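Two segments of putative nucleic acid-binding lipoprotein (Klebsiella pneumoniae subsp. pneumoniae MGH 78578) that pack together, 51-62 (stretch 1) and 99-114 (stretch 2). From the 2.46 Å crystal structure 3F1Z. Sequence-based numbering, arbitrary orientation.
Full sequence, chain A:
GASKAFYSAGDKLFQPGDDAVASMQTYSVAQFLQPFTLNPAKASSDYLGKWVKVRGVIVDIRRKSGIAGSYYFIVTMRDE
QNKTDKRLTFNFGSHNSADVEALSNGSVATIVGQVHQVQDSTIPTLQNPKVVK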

# COMPACT_ATOMS: atom_id res chain seq x y z
N TRP A 51 -4.49 -0.75 9.80
CA TRP A 51 -4.08 -1.59 8.70
C TRP A 51 -5.20 -1.67 7.71
O TRP A 51 -6.33 -1.78 8.10
N VAL A 52 -4.88 -1.60 6.43
CA VAL A 52 -5.87 -1.73 5.41
C VAL A 52 -5.42 -2.78 4.40
O VAL A 52 -4.23 -2.97 4.21
N LYS A 53 -6.39 -3.46 3.79
CA LYS A 53 -6.16 -4.50 2.78
C LYS A 53 -6.71 -3.96 1.46
O LYS A 53 -7.93 -3.77 1.30
N VAL A 54 -5.81 -3.63 0.53
CA VAL A 54 -6.19 -2.94 -0.73
C VAL A 54 -5.86 -3.82 -1.92
O VAL A 54 -4.77 -4.39 -2.01
N ARG A 55 -6.82 -3.92 -2.84
CA ARG A 55 -6.69 -4.74 -4.05
C ARG A 55 -6.55 -3.80 -5.24
O ARG A 55 -7.19 -2.76 -5.28
N GLY A 56 -5.71 -4.17 -6.20
CA GLY A 56 -5.41 -3.29 -7.35
C GLY A 56 -4.44 -3.91 -8.34
O GLY A 56 -4.05 -5.04 -8.19
N VAL A 57 -4.07 -3.15 -9.36
CA VAL A 57 -3.15 -3.63 -10.35
C VAL A 57 -1.82 -2.96 -10.11
O VAL A 57 -1.73 -1.73 -10.03
N ILE A 58 -0.78 -3.78 -10.00
CA ILE A 58 0.55 -3.31 -9.77
C ILE A 58 1.04 -2.72 -11.09
O ILE A 58 0.96 -3.38 -12.12
N VAL A 59 1.51 -1.48 -11.05
CA VAL A 59 2.02 -0.79 -12.22
C VAL A 59 3.51 -0.42 -12.11
O VAL A 59 4.11 0.03 -13.09
N ASP A 60 4.10 -0.58 -10.93
CA ASP A 60 5.52 -0.36 -10.82
C ASP A 60 6.04 -1.03 -9.57
O ASP A 60 5.40 -0.99 -8.53
N ILE A 61 7.22 -1.63 -9.70
CA ILE A 61 7.94 -2.29 -8.64
C ILE A 61 9.38 -1.81 -8.82
O ILE A 61 9.90 -1.88 -9.93
N ARG A 62 10.04 -1.39 -7.75
CA ARG A 62 11.32 -0.78 -7.91
C ARG A 62 12.14 -0.94 -6.66
O ARG A 62 11.62 -0.73 -5.56
N ASP A 99 8.25 -11.12 -0.75
CA ASP A 99 6.93 -10.73 -1.19
C ASP A 99 7.03 -9.90 -2.45
O ASP A 99 6.23 -10.09 -3.39
N VAL A 100 8.00 -8.99 -2.47
CA VAL A 100 8.18 -8.07 -3.59
C VAL A 100 8.52 -8.84 -4.86
O VAL A 100 8.01 -8.53 -5.93
N GLU A 101 9.35 -9.86 -4.73
CA GLU A 101 9.78 -10.66 -5.86
C GLU A 101 8.72 -11.59 -6.44
O GLU A 101 8.93 -12.20 -7.49
N ALA A 102 7.57 -11.67 -5.78
CA ALA A 102 6.48 -12.55 -6.25
C ALA A 102 5.41 -11.73 -6.93
O ALA A 102 4.46 -12.27 -7.46
N LEU A 103 5.49 -10.42 -6.85
CA LEU A 103 4.54 -9.58 -7.56
C LEU A 103 4.95 -9.47 -9.02
O LEU A 103 6.03 -9.91 -9.42
N SER A 104 4.05 -8.89 -9.81
CA SER A 104 4.30 -8.70 -11.24
C SER A 104 3.57 -7.44 -11.78
O SER A 104 2.41 -7.22 -11.50
N ASN A 105 4.28 -6.58 -12.52
CA ASN A 105 3.66 -5.40 -13.12
C ASN A 105 2.57 -5.85 -14.07
O ASN A 105 2.79 -6.73 -14.90
N GLY A 106 1.39 -5.26 -13.97
CA GLY A 106 0.28 -5.67 -14.82
C GLY A 106 -0.62 -6.72 -14.17
O GLY A 106 -1.66 -7.04 -14.73
N SER A 107 -0.22 -7.26 -13.00
CA SER A 107 -1.00 -8.28 -12.29
C SER A 107 -1.74 -7.69 -11.11
O SER A 107 -1.24 -6.79 -10.41
N VAL A 108 -2.95 -8.18 -10.91
CA VAL A 108 -3.77 -7.75 -9.79
C VAL A 108 -3.13 -8.32 -8.53
O VAL A 108 -2.63 -9.43 -8.55
N ALA A 109 -3.09 -7.56 -7.46
CA ALA A 109 -2.59 -8.07 -6.18
C ALA A 109 -3.40 -7.45 -5.06
O ALA A 109 -4.08 -6.46 -5.27
N THR A 110 -3.28 -8.04 -3.87
CA THR A 110 -3.91 -7.57 -2.67
C THR A 110 -2.82 -7.51 -1.65
O THR A 110 -2.13 -8.50 -1.41
N ILE A 111 -2.69 -6.34 -1.03
CA ILE A 111 -1.65 -6.08 -0.07
C ILE A 111 -2.21 -5.40 1.17
O ILE A 111 -3.04 -4.49 1.08
N VAL A 112 -1.80 -5.89 2.34
CA VAL A 112 -2.16 -5.30 3.62
C VAL A 112 -1.02 -4.37 3.97
O VAL A 112 0.13 -4.73 3.81
N GLY A 113 -1.34 -3.18 4.47
CA GLY A 113 -0.32 -2.23 4.84
C GLY A 113 -0.84 -1.35 5.93
O GLY A 113 -2.07 -1.32 6.16
N GLN A 114 0.07 -0.61 6.58
CA GLN A 114 -0.26 0.26 7.71
C GLN A 114 -0.14 1.72 7.37
O GLN A 114 0.81 2.14 6.72

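Stretch 2 meets the strand 51-62 first through a helix end and turns, then as an antiparallel strand, and its side chains are best read in that order. Asp 99, Glu 101 and Ala 102 bury no surface against stretch 1. Val 100 does: its CA-to-CB bond points sideways, yet with chi1 t its CG1 lies 3.7 Å from CG2 of Ile 61. The type I turn from Val 100 to Leu 103 then brings Leu 103 round with its CA-to-CB bond toward stretch 1. Leu 103 is m, t, and its CB is 3.9 Å from CD1 of Ile 61, which is itself m, t and also points toward its partner. Ile 61 thus contacts both Val 100 and Leu 103, and stretch 2 covers 94 Å² of it in all.

Ser 104 turns its side chain away; its carbonyl O instead sits 3.7 Å from CB of Ile 58. Asn 105 starts sideways, but chi1 m brings its amide back to stretch 1. OD1 is 3.0 Å from Asp 60 N, but the angle is too poor for a hydrogen bond. The supported polar link is through water 1, which accepts from Asn 105 ND2 at 3.0 Å and donates to Asp 60 OD1 at 3.0 Å and to Ile 61 O at 2.7 Å. Asp 60 points away from stretch 2 and is also held by a salt bridge within its own strand, its OD2 lying 2.8 Å from Arg 62 NE.

Gly 106 has phi 93° and psi -8°, angles at which a CB would jam against the preceding carbonyl. Its N donates to Ile 58 O at 2.7 Å. Ser 107 points away, but its carbonyl O receives Ile 58 N at 3.1 Å, so backbone bonds fix Ile 58 while its side chain, m, m, points toward stretch 2.

From Val 108 onward the side chains alternate between the two sheet faces. Val 108 (t) shares one face with Val 57 (t), Val 108 CG2 lying 3.8 Å from Val 57 CG2. Val 108 CG1 lies over one face of the Arg 55 guanidinium. Ala 109, on the other face, places CB 4.0 Å from Ile 58 CG1; its bridge partner, Gly 56, has no side chain. Thr 110 (m) returns to the Val 108 face: CG2 is 3.5 Å from Lys 53 CG, and OG1 is 3.7 Å from Arg 55 CG. Ile 111 (m, t) lies on the Ala 109 face, its CD1 4.2 Å from Ile 58 CD1.

Val 112 (t) packs on the Thr 110 face, with CG2 3.8 Å from Lys 53 CG and CG1 3.8 Å from Trp 51 CE3. Gly 113 contributes backbone, its O accepting from Val 52 N at 2.8 Å. Finally Gln 114 (t, t) sets CB 3.6 Å from the centroid of the six-membered ring of Trp 51, 8° off the normal: a CH-pi contact over the face of the indole, whose chi1 is m.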

# COMPACT_ATOMS: atom_id res chain seq x y z
CB TRP A 51 -3.77 -2.99 9.24
CG TRP A 51 -2.59 -3.03 10.17
CD1 TRP A 51 -2.62 -2.83 11.53
CD2 TRP A 51 -1.23 -3.31 9.83
NE1 TRP A 51 -1.35 -2.97 12.05
CE2 TRP A 51 -0.48 -3.26 11.03
CE3 TRP A 51 -0.57 -3.59 8.64
CZ2 TRP A 51 0.91 -3.47 11.07
CZ3 TRP A 51 0.81 -3.79 8.66
CH2 TRP A 51 1.54 -3.75 9.87
CB VAL A 52 -6.17 -0.38 4.74
CG1 VAL A 52 -6.83 0.59 5.79
CG2 VAL A 52 -4.95 0.19 4.10
CB LYS A 53 -6.85 -5.81 3.22
CG LYS A 53 -6.54 -6.97 2.32
CD LYS A 53 -6.89 -8.33 2.91
CE LYS A 53 -8.32 -8.68 2.80
NZ LYS A 53 -8.55 -10.12 3.16
CB VAL A 54 -5.47 -1.59 -0.86
CG1 VAL A 54 -5.93 -0.80 -2.14
CG2 VAL A 54 -5.67 -0.74 0.38
CB ARG A 55 -7.93 -5.60 -4.18
CG ARG A 55 -8.02 -6.47 -5.41
CD ARG A 55 -9.20 -7.40 -5.19
NE ARG A 55 -9.40 -8.34 -6.27
CZ ARG A 55 -10.07 -8.02 -7.35
NH1 ARG A 55 -10.56 -6.82 -7.43
NH2 ARG A 55 -10.24 -8.87 -8.33
CB VAL A 57 -3.61 -3.34 -11.81
CG1 VAL A 57 -2.55 -3.80 -12.78
CG2 VAL A 57 -4.91 -4.04 -12.14
CB ILE A 58 1.47 -4.44 -9.31
CG1 ILE A 58 0.96 -5.02 -7.99
CG2 ILE A 58 2.93 -3.93 -9.15
CD1 ILE A 58 0.76 -3.97 -6.86
CB VAL A 59 1.21 0.48 -12.55
CG1 VAL A 59 -0.19 0.09 -12.99
CG2 VAL A 59 1.17 1.40 -11.37
CB ASP A 60 5.86 1.12 -10.81
CG ASP A 60 7.36 1.38 -10.89
OD1 ASP A 60 7.93 1.15 -11.98
OD2 ASP A 60 7.97 1.83 -9.85
CB ILE A 61 7.94 -3.80 -8.80
CG1 ILE A 61 6.50 -4.36 -8.76
CG2 ILE A 61 8.84 -4.41 -7.75
CD1 ILE A 61 6.34 -5.72 -9.37
CB ARG A 62 10.99 0.67 -8.06
CG ARG A 62 12.01 1.51 -8.54
CD ARG A 62 11.41 2.86 -8.80
NE ARG A 62 10.59 2.82 -10.00
CZ ARG A 62 10.96 3.28 -11.18
NH1 ARG A 62 12.13 3.81 -11.37
NH2 ARG A 62 10.13 3.20 -12.18
CB ASP A 99 6.20 -9.90 -0.15
CG ASP A 99 5.45 -10.71 0.90
OD1 ASP A 99 5.53 -11.96 0.92
OD2 ASP A 99 4.77 -10.03 1.73
CB VAL A 100 9.23 -7.00 -3.31
CG1 VAL A 100 9.42 -6.09 -4.54
CG2 VAL A 100 8.83 -6.16 -2.10
CB GLU A 101 11.03 -11.43 -5.49
CG GLU A 101 12.21 -10.48 -5.37
CD GLU A 101 13.54 -11.13 -5.06
OE1 GLU A 101 13.63 -12.38 -5.18
OE2 GLU A 101 14.51 -10.38 -4.71
CB ALA A 102 5.86 -13.34 -5.05
CB LEU A 103 4.54 -8.21 -6.96
CG LEU A 103 4.02 -8.09 -5.54
CD1 LEU A 103 4.22 -6.63 -5.07
CD2 LEU A 103 2.57 -8.53 -5.50
CB SER A 104 3.89 -9.95 -11.97
OG SER A 104 4.17 -9.79 -13.33
CB ASN A 105 4.69 -4.56 -13.87
CG ASN A 105 5.62 -3.76 -12.95
OD1 ASN A 105 5.19 -3.18 -11.92
ND2 ASN A 105 6.90 -3.71 -13.33
CB SER A 107 -0.11 -9.40 -11.77
OG SER A 107 0.37 -10.20 -12.84
CB VAL A 108 -5.24 -8.24 -9.95
CG1 VAL A 108 -6.05 -7.97 -8.72
CG2 VAL A 108 -5.89 -7.60 -11.15
CB ALA A 109 -1.13 -7.76 -5.99
CB THR A 110 -5.01 -8.51 -2.18
OG1 THR A 110 -5.94 -8.71 -3.24
CG2 THR A 110 -5.76 -7.92 -0.96
CB ILE A 111 -0.59 -5.17 -0.71
CG1 ILE A 111 -0.11 -5.79 -2.04
CG2 ILE A 111 0.59 -4.90 0.25
CD1 ILE A 111 0.98 -5.02 -2.76
CB VAL A 112 -2.27 -6.34 4.71
CG1 VAL A 112 -2.60 -5.65 6.12
CG2 VAL A 112 -3.33 -7.24 4.38
CB GLN A 114 0.63 -0.07 8.88
CG GLN A 114 0.19 0.61 10.17
CD GLN A 114 1.05 0.23 11.37
OE1 GLN A 114 2.26 0.04 11.24
NE2 GLN A 114 0.42 0.16 12.53
O HOH W 1 8.84 -1.66 -12.41